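PDB 3GUE: UTP-glucose-1-phosphate uridylyltransferase 2 from Trypanosoma brucei, which probably catalyses the reaction of glucose 1-phosphate and UTP to give UDP-glucose and diphosphate, and is seen here with UDP-glucose bound. Local coordinates for residues H258-D263 against R275-E280; V458-L463 against R474-E479; N93-L98 against F134-E139. One frame throughout, in Å; residues are numbered along the deposited sequence.

In the fold
Contacts 1 and 3 serve the nucleotide-sugar site of the catalytic GT-A-like part from opposite sides of the chain's centre, their own centres about 31 Å apart. Contact 2 belongs to the C-terminal beta-helix, with its nearest atoms about 26 Å from contact 1 and about 23 Å from contact 3. All three mix buried and exposed residues. Contact 1 is an antiparallel strand pair with a full set of backbone bonds, and ends on the glucose. Contact 2 joins a strand to the turn of the following coil through one backbone bond and a few aliphatic groups. Contact 3 sets a glycine-rich loop against a helix start, mostly by van der Waals contact, with one water bridge, weak on the loop side.

Contact 1 of 3, residues H258-D263 against R275-E280; sequences HLAYKD and RFVLRE. With UPG (uridine-5'-diphosphate-glucose), chain C.
The carboxylate of Glu-280 takes two hydroxyls of the glucose: UPG O2' donates to OE1 at 2.5 Å, and UPG O3' to OE2, also at 2.5 Å. The chain bends at chi2 (-69°), bringing the carboxylate to the sugar, while the backbone N of Glu-280 is bonded to Gln-283. Beside it, Leu-278 lays CD1 3.9 Å from UPG O3'. Both lie near the end of the second strand of a beta hairpin, 258-262 against 275-280, whose antiparallel pairing runs in regular register from His-258/Arg-279 to Lys-262/Arg-275. Behind the sugar-binding end, His-258 NE2 accepts two bonds from Arg-279, from NE and from NH2, each 3.0 Å long. The acceptor lies in the guanidinium plane, which stands nearly upright to the imidazole (83°). His-258 ND1 donates a nearly straight hydrogen bond (174°) to Leu-259 O, meeting it from above the carbonyl plane, consistent with a neutral ring, and His-298 stacks on this imidazole. Arg-279 is itself fixed by a salt bridge to Glu-49 and a bond to Ile-47 O. Farther along on this same face, Val-277 sets CG2 against Ala-260 CB and presses CG1 tightly on Lys-262 CB, at 3.3 Å. On the face of Leu-259, the rings of Tyr-261 and Phe-276 run side by side, nearly parallel but slid apart, meeting at their CE1 atoms 3.6 Å from each other; Ile-356 touches Phe-276.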
# COMPACT_ATOMS: atom_id res chain seq x y z
N HIS A 258 -2.12 11.07 -4.12
CA HIS A 258 -2.90 12.20 -3.61
C HIS A 258 -4.18 12.36 -4.40
O HIS A 258 -4.27 11.95 -5.57
CB HIS A 258 -2.10 13.51 -3.63
CG HIS A 258 -1.80 14.02 -5.00
ND1 HIS A 258 -2.69 14.79 -5.72
CD2 HIS A 258 -0.71 13.86 -5.80
CE1 HIS A 258 -2.16 15.10 -6.89
NE2 HIS A 258 -0.96 14.55 -6.97
N LEU A 259 -5.16 12.98 -3.75
CA LEU A 259 -6.42 13.31 -4.36
C LEU A 259 -6.30 14.59 -5.14
O LEU A 259 -5.48 15.47 -4.83
CB LEU A 259 -7.55 13.42 -3.31
CG LEU A 259 -8.02 12.09 -2.72
CD1 LEU A 259 -9.30 12.30 -1.89
CD2 LEU A 259 -8.27 11.03 -3.78
N ALA A 260 -7.13 14.69 -6.18
CA ALA A 260 -7.25 15.91 -6.96
C ALA A 260 -8.65 15.90 -7.52
O ALA A 260 -9.43 15.03 -7.19
CB ALA A 260 -6.21 15.94 -8.07
N TYR A 261 -8.95 16.89 -8.34
CA TYR A 261 -10.26 17.08 -8.92
C TYR A 261 -10.11 17.16 -10.43
O TYR A 261 -9.09 17.66 -10.94
CB TYR A 261 -10.85 18.41 -8.42
CG TYR A 261 -11.59 18.33 -7.10
CD1 TYR A 261 -12.43 17.26 -6.82
CD2 TYR A 261 -11.49 19.37 -6.15
CE1 TYR A 261 -13.13 17.18 -5.62
CE2 TYR A 261 -12.17 19.29 -4.94
CZ TYR A 261 -12.99 18.21 -4.69
OH TYR A 261 -13.69 18.14 -3.52
N LYS A 262 -11.13 16.70 -11.15
CA LYS A 262 -11.19 16.86 -12.61
C LYS A 262 -12.59 17.30 -13.04
O LYS A 262 -13.58 16.87 -12.44
CB LYS A 262 -10.84 15.52 -13.27
CG LYS A 262 -10.44 15.56 -14.73
CD LYS A 262 -10.25 14.12 -15.22
CE LYS A 262 -11.51 13.28 -14.99
NZ LYS A 262 -11.17 11.88 -14.60
N ASP A 263 -12.67 18.13 -14.07
CA ASP A 263 -13.98 18.54 -14.60
C ASP A 263 -14.50 17.60 -15.71
O ASP A 263 -15.52 16.90 -15.54
CB ASP A 263 -13.93 20.01 -15.09
CG ASP A 263 -14.50 21.01 -14.07
OD1 ASP A 263 -14.12 22.19 -14.14
OD2 ASP A 263 -15.34 20.63 -13.22
N ARG A 275 -15.28 15.82 -10.26
CA ARG A 275 -15.17 14.45 -9.78
C ARG A 275 -13.78 14.29 -9.17
O ARG A 275 -12.84 14.98 -9.57
CB ARG A 275 -15.41 13.43 -10.91
CG ARG A 275 -16.08 14.01 -12.15
CD ARG A 275 -16.79 12.96 -13.01
NE ARG A 275 -18.17 12.71 -12.57
CZ ARG A 275 -19.21 12.53 -13.39
NH1 ARG A 275 -19.04 12.58 -14.71
NH2 ARG A 275 -20.43 12.32 -12.90
N PHE A 276 -13.69 13.43 -8.16
CA PHE A 276 -12.42 13.08 -7.55
C PHE A 276 -11.54 12.32 -8.54
O PHE A 276 -12.05 11.58 -9.38
CB PHE A 276 -12.65 12.16 -6.35
CG PHE A 276 -13.01 12.87 -5.06
CD1 PHE A 276 -12.21 13.89 -4.55
CD2 PHE A 276 -14.11 12.45 -4.33
CE1 PHE A 276 -12.52 14.50 -3.35
CE2 PHE A 276 -14.43 13.06 -3.14
CZ PHE A 276 -13.63 14.09 -2.65
N VAL A 277 -10.23 12.54 -8.45
CA VAL A 277 -9.25 11.69 -9.12
C VAL A 277 -8.14 11.33 -8.13
O VAL A 277 -7.79 12.12 -7.25
CB VAL A 277 -8.65 12.28 -10.46
CG1 VAL A 277 -9.64 13.20 -11.21
CG2 VAL A 277 -7.32 12.99 -10.23
N LEU A 278 -7.60 10.13 -8.28
CA LEU A 278 -6.47 9.70 -7.49
C LEU A 278 -5.27 9.72 -8.43
O LEU A 278 -5.31 9.12 -9.52
CB LEU A 278 -6.73 8.32 -6.90
CG LEU A 278 -5.65 7.58 -6.11
CD1 LEU A 278 -5.33 8.28 -4.81
CD2 LEU A 278 -6.15 6.12 -5.83
N ARG A 279 -4.25 10.49 -8.10
CA ARG A 279 -3.02 10.41 -8.89
C ARG A 279 -1.93 9.67 -8.11
O ARG A 279 -1.39 10.20 -7.13
CB ARG A 279 -2.53 11.76 -9.34
CG ARG A 279 -1.33 11.65 -10.28
CD ARG A 279 -0.90 12.93 -10.86
NE ARG A 279 -0.59 13.97 -9.88
CZ ARG A 279 -0.11 15.16 -10.22
NH1 ARG A 279 0.13 15.43 -11.49
NH2 ARG A 279 0.14 16.08 -9.29
N GLU A 280 -1.63 8.44 -8.55
CA GLU A 280 -0.56 7.60 -7.97
C GLU A 280 0.81 8.03 -8.45
O GLU A 280 0.93 8.74 -9.45
CB GLU A 280 -0.77 6.14 -8.33
CG GLU A 280 -2.03 5.49 -7.74
CD GLU A 280 -1.97 5.31 -6.24
OE1 GLU A 280 -1.25 4.42 -5.73
OE2 GLU A 280 -2.66 6.05 -5.56
N1 UPG C . -0.68 -5.12 -3.10
C2 UPG C . -1.52 -6.20 -3.45
N3 UPG C . -1.60 -6.54 -4.79
C4 UPG C . -0.92 -5.88 -5.77
C5 UPG C . -0.10 -4.79 -5.45
C6 UPG C . 0.03 -4.40 -4.11
O2 UPG C . -2.16 -6.88 -2.63
O4 UPG C . -1.06 -6.28 -6.94
C1C UPG C . -0.56 -4.71 -1.67
C2C UPG C . 0.82 -4.47 -1.05
O2C UPG C . 1.42 -5.71 -0.64
C3C UPG C . 0.42 -3.64 0.17
C4C UPG C . -0.69 -2.76 -0.39
O4C UPG C . -1.21 -3.43 -1.57
O3C UPG C . -0.15 -4.50 1.16
C5C UPG C . -0.15 -1.37 -0.84
O5C UPG C . 0.71 -1.42 -1.95
PA UPG C . 2.03 -0.50 -2.03
O1A UPG C . 2.69 -0.67 -0.70
O2A UPG C . 2.79 -0.74 -3.26
O3A UPG C . 1.38 1.01 -2.05
PB UPG C . 0.95 1.88 -3.36
O1B UPG C . 0.05 1.05 -4.19
O2B UPG C . 2.13 2.54 -3.98
O3B UPG C . 0.17 3.07 -2.61
C1' UPG C . -1.07 2.76 -1.88
C2' UPG C . -2.21 3.57 -2.48
C3' UPG C . -1.83 5.04 -2.39
C4' UPG C . -1.63 5.42 -0.92
C5' UPG C . -0.56 4.51 -0.27
C6' UPG C . -0.58 4.65 1.23
O2' UPG C . -2.44 3.21 -3.85
O3' UPG C . -2.82 5.82 -3.04
O4' UPG C . -1.25 6.78 -0.79
O5' UPG C . -0.80 3.10 -0.50
O6' UPG C . 0.63 4.12 1.77

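Contact 2 of 3, residues V458-L463 against R474-E479; sequences VVIKNL and RVLDNE
The carbonyl oxygen of Glu-479 is the best-held polar atom between the two segments, met by one N-H and one C-H. Val-459 N donates to Glu-479 O at 3.0 Å, arriving in the carbonyl plane with an N-H...O angle of 157°. Val-458 CA adds a C-H...O contact to Glu-479 O at 3.3 Å, so that the oxygen faces the start of strand 458-462. The pairing is taken further by a backbone bond between Val-459 and Val-481 in strand 480-483.

Inside the turn the contact is aliphatic. Val-458 has CG1 anti to its backbone N, which leaves CG2 to lie 3.3 Å from Leu-476 O and 3.9 Å from Leu-476 CB. The two side chains cross at about a right angle. Leu-476, with CG anti to its carbonyl carbon (chi1 -67°), reaches inward and brings CD1 to Ile-460 CD1 at 3.8 Å, again crosswise. Ile-460 in turn packs on Leu-468, Ile-470, Val-446 and Phe-448. On its other branch Leu-476 places CD2 3.6 Å above the guanidinium plane of Arg-474, toward the rim. That guanidinium is held by a salt bridge, NH2 of Arg-474 to OE2 of Glu-479 at 3.1 Å, in the guanidinium plane but from above the carboxylate plane. The bridge spans the turn between strands 475-477 and 480-483. Asn-478 makes the corner with positive phi (50°), and its OD1 accepts from Asn-457 N.

Strands 458-462 and 480-483 lie side by side and parallel, and strand 475-477 pairs likewise with 453-455. Successive coils stacked in this way, with aliphatic side chains filling the inside, are typical of the left-handed parallel beta-helix that forms the C-terminal domain of eukaryotic UDP-glucose pyrophosphorylases.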
# COMPACT_ATOMS: atom_id res chain seq x y z
N VAL A 458 19.11 16.21 11.50
CA VAL A 458 20.43 15.58 11.41
C VAL A 458 20.83 15.19 9.98
O VAL A 458 20.06 14.55 9.27
CB VAL A 458 20.55 14.38 12.38
CG1 VAL A 458 21.83 13.53 12.13
CG2 VAL A 458 20.51 14.87 13.81
N VAL A 459 22.04 15.58 9.58
CA VAL A 459 22.63 15.13 8.32
C VAL A 459 23.90 14.27 8.59
O VAL A 459 24.75 14.63 9.43
CB VAL A 459 22.93 16.32 7.34
CG1 VAL A 459 23.50 15.82 6.00
CG2 VAL A 459 21.66 17.18 7.09
N ILE A 460 24.01 13.13 7.90
CA ILE A 460 25.21 12.29 7.99
C ILE A 460 25.70 11.94 6.57
O ILE A 460 25.08 11.12 5.90
CB ILE A 460 24.96 10.97 8.81
CG1 ILE A 460 24.32 11.26 10.18
CG2 ILE A 460 26.29 10.17 9.00
CD1 ILE A 460 24.00 9.98 11.04
N LYS A 461 26.82 12.55 6.16
CA LYS A 461 27.44 12.33 4.85
C LYS A 461 28.81 11.68 4.94
O LYS A 461 29.75 12.26 5.50
CB LYS A 461 27.62 13.66 4.12
CG LYS A 461 26.47 14.11 3.28
CD LYS A 461 26.99 15.13 2.24
CE LYS A 461 26.01 15.30 1.09
NZ LYS A 461 26.17 14.22 0.08
N ASN A 462 28.95 10.50 4.36
CA ASN A 462 30.27 9.87 4.25
C ASN A 462 30.78 9.86 2.81
O ASN A 462 30.12 9.36 1.89
CB ASN A 462 30.27 8.49 4.91
CG ASN A 462 31.60 7.77 4.77
OD1 ASN A 462 32.67 8.39 4.76
ND2 ASN A 462 31.53 6.44 4.67
N LEU A 463 31.96 10.44 2.62
CA LEU A 463 32.59 10.58 1.32
C LEU A 463 33.80 9.66 1.23
O LEU A 463 34.47 9.57 0.19
CB LEU A 463 33.00 12.04 1.08
CG LEU A 463 31.83 12.99 0.82
CD1 LEU A 463 32.10 14.35 1.44
CD2 LEU A 463 31.58 13.14 -0.69
N ARG A 474 26.24 7.81 20.91
CA ARG A 474 26.35 9.12 20.23
C ARG A 474 25.01 9.86 20.18
O ARG A 474 23.99 9.31 19.75
CB ARG A 474 26.87 8.93 18.80
CG ARG A 474 27.02 10.21 17.98
CD ARG A 474 28.39 10.83 18.17
NE ARG A 474 28.55 12.08 17.41
CZ ARG A 474 29.12 12.17 16.22
NH1 ARG A 474 29.62 11.08 15.62
NH2 ARG A 474 29.21 13.34 15.62
N VAL A 475 25.01 11.10 20.65
CA VAL A 475 23.86 12.00 20.50
C VAL A 475 24.11 12.92 19.30
O VAL A 475 25.07 13.70 19.28
CB VAL A 475 23.60 12.87 21.78
CG1 VAL A 475 22.43 13.84 21.53
CG2 VAL A 475 23.35 12.01 23.01
N LEU A 476 23.24 12.83 18.31
CA LEU A 476 23.27 13.75 17.19
C LEU A 476 22.09 14.70 17.33
O LEU A 476 20.93 14.34 17.06
CB LEU A 476 23.21 13.00 15.87
CG LEU A 476 24.42 12.14 15.53
CD1 LEU A 476 23.92 11.04 14.64
CD2 LEU A 476 25.55 12.96 14.86
N ASP A 477 22.42 15.92 17.75
CA ASP A 477 21.43 16.92 18.12
C ASP A 477 21.50 18.10 17.14
O ASP A 477 22.38 18.96 17.27
CB ASP A 477 21.73 17.40 19.54
CG ASP A 477 20.62 18.24 20.13
OD1 ASP A 477 19.61 18.51 19.44
OD2 ASP A 477 20.76 18.64 21.31
N ASN A 478 20.58 18.12 16.17
CA ASN A 478 20.59 19.16 15.13
C ASN A 478 21.97 19.36 14.46
O ASN A 478 22.39 20.50 14.16
CB ASN A 478 20.05 20.48 15.72
CG ASN A 478 18.60 20.65 15.44
OD1 ASN A 478 18.21 20.93 14.30
ND2 ASN A 478 17.77 20.45 16.46
N GLU A 479 22.65 18.25 14.23
CA GLU A 479 24.05 18.24 13.80
C GLU A 479 24.17 17.78 12.35
O GLU A 479 23.39 16.96 11.88
CB GLU A 479 24.84 17.32 14.73
CG GLU A 479 26.31 17.10 14.40
CD GLU A 479 27.05 16.36 15.52
OE1 GLU A 479 26.39 15.82 16.43
OE2 GLU A 479 28.30 16.33 15.51

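Contact 3 of 3, residues N93-L98 against F134-E139; sequences NGPKSL and FSTSGE. With SO4 (sulfate ion), chain F.
Residues 93-98 close the glycine-rich nucleotide-binding loop that follows strand 77-83, and residues 134-139 lead into helix 137-143 after the neighbouring strand 128-132. The proline of the loop carries the contact. Pro-95 directs its ring at the helix start, with CB 3.8 Å from Thr-136 CB and equally close to Thr-136 CG2; the two side chains slide past each other in opposite directions. The next ring atom, Pro-95 CG, lies 4.0 Å from Glu-139 CB, one helical turn on, while Pro-95 CD sits by Ser-135 O.

Thr-136 turns its methyl to the proline because OG1 occupies the crowded position between N and the carbonyl carbon (chi1 73°). There OG1 is bonded to Asn-83 O and Ser-133 N, which ties the helix start to the end of strand 77-83. From the loop side, Ser-97 OG reaches the side chain of the same Asn-83, a residue that binds UDP-glucose.

At the outer edge Leu-98 crosses Glu-139 obliquely, its CD1 3.4 Å from Glu-139 OE2. Leu-98 N is bonded to Pro-95 O at 3.2 Å within the short 3-10 turn, and both side chains point toward residues 134-139. Glu-139 OE1 also comes 3.4 Å from O4 of a sulfate, probably from the crystallisation liquor; two such like charges could favour protonation of the carboxylate. The sulfate receives a weak bond from Asn-93 N. A water joins Ser-135 OG, at 2.9 Å, to Asn-93 OD1, the latter bond being weak.

Lys-96 points away from the helix, with NZ bonded to Val-375 O, and is predicted to bind UTP. A Gly-Pro-Lys ending to a glycine-rich loop, seated on the first parallel strands of a Rossmann-like sheet, is characteristic of the nucleotide site of UDP-glucose pyrophosphorylases of the UDPGP type 1 family.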
# COMPACT_ATOMS: atom_id res chain seq x y z
N ASN A 93 11.53 -10.41 -2.80
CA ASN A 93 10.81 -11.21 -3.79
C ASN A 93 9.64 -11.99 -3.18
O ASN A 93 9.49 -13.20 -3.35
CB ASN A 93 11.75 -12.11 -4.60
CG ASN A 93 11.11 -12.62 -5.89
OD1 ASN A 93 10.37 -11.88 -6.56
ND2 ASN A 93 11.37 -13.88 -6.24
N GLY A 94 8.81 -11.26 -2.44
CA GLY A 94 7.78 -11.89 -1.64
C GLY A 94 7.19 -10.91 -0.65
O GLY A 94 7.39 -9.71 -0.79
N PRO A 95 6.46 -11.43 0.35
CA PRO A 95 5.63 -10.60 1.22
C PRO A 95 6.41 -9.71 2.20
O PRO A 95 7.08 -10.20 3.11
CB PRO A 95 4.74 -11.62 1.95
CG PRO A 95 5.51 -12.91 1.93
CD PRO A 95 6.38 -12.87 0.70
N LYS A 96 6.27 -8.38 2.02
CA LYS A 96 6.81 -7.39 2.97
C LYS A 96 6.21 -7.55 4.37
O LYS A 96 6.83 -7.16 5.33
CB LYS A 96 6.57 -5.97 2.45
CG LYS A 96 7.16 -4.86 3.30
CD LYS A 96 6.58 -3.53 2.87
CE LYS A 96 7.18 -3.09 1.53
NZ LYS A 96 6.34 -2.08 0.82
N SER A 97 5.03 -8.13 4.49
CA SER A 97 4.40 -8.34 5.80
C SER A 97 5.20 -9.28 6.73
O SER A 97 5.00 -9.26 7.94
CB SER A 97 2.93 -8.82 5.65
OG SER A 97 2.85 -10.16 5.13
N LEU A 98 6.07 -10.12 6.15
CA LEU A 98 6.90 -11.06 6.92
C LEU A 98 8.18 -10.37 7.40
O LEU A 98 9.04 -10.98 8.03
CB LEU A 98 7.18 -12.31 6.08
CG LEU A 98 5.91 -13.10 5.72
CD1 LEU A 98 6.28 -14.40 5.01
CD2 LEU A 98 5.06 -13.37 6.95
N PHE A 134 0.47 -14.94 -6.17
CA PHE A 134 1.31 -16.13 -6.37
C PHE A 134 2.63 -16.05 -5.57
O PHE A 134 3.15 -17.07 -5.13
CB PHE A 134 1.57 -16.39 -7.89
CG PHE A 134 2.44 -15.33 -8.57
CD1 PHE A 134 3.79 -15.58 -8.85
CD2 PHE A 134 1.90 -14.10 -8.96
CE1 PHE A 134 4.59 -14.61 -9.47
CE2 PHE A 134 2.69 -13.12 -9.59
CZ PHE A 134 4.04 -13.38 -9.84
N SER A 135 3.12 -14.82 -5.36
CA SER A 135 4.42 -14.55 -4.72
C SER A 135 4.38 -14.52 -3.18
O SER A 135 5.41 -14.66 -2.52
CB SER A 135 4.95 -13.19 -5.19
OG SER A 135 5.31 -13.19 -6.56
N THR A 136 3.19 -14.36 -2.62
CA THR A 136 3.05 -14.18 -1.19
C THR A 136 2.26 -15.28 -0.48
O THR A 136 2.40 -15.44 0.73
CB THR A 136 2.41 -12.80 -0.82
OG1 THR A 136 1.03 -12.82 -1.14
CG2 THR A 136 3.08 -11.64 -1.52
N SER A 137 1.45 -16.03 -1.22
CA SER A 137 0.52 -17.00 -0.62
C SER A 137 1.15 -18.08 0.26
O SER A 137 0.74 -18.27 1.42
CB SER A 137 -0.31 -17.66 -1.72
OG SER A 137 -1.09 -18.72 -1.17
N GLY A 138 2.13 -18.81 -0.30
CA GLY A 138 2.81 -19.93 0.39
C GLY A 138 3.56 -19.56 1.66
O GLY A 138 3.44 -20.24 2.70
N GLU A 139 4.40 -18.53 1.57
CA GLU A 139 5.12 -17.98 2.73
C GLU A 139 4.20 -17.46 3.83
O GLU A 139 4.50 -17.63 5.02
CB GLU A 139 6.06 -16.84 2.30
CG GLU A 139 7.39 -17.33 1.78
CD GLU A 139 8.45 -16.28 1.88
OE1 GLU A 139 9.10 -16.00 0.85
OE2 GLU A 139 8.65 -15.73 3.00
S SO4 F . 10.90 -11.51 1.13
O1 SO4 F . 12.13 -11.61 0.34
O2 SO4 F . 11.18 -11.07 2.51
O3 SO4 F . 10.02 -10.49 0.57
O4 SO4 F . 10.20 -12.80 1.14
O HOH W 1 8.05 -14.12 -6.55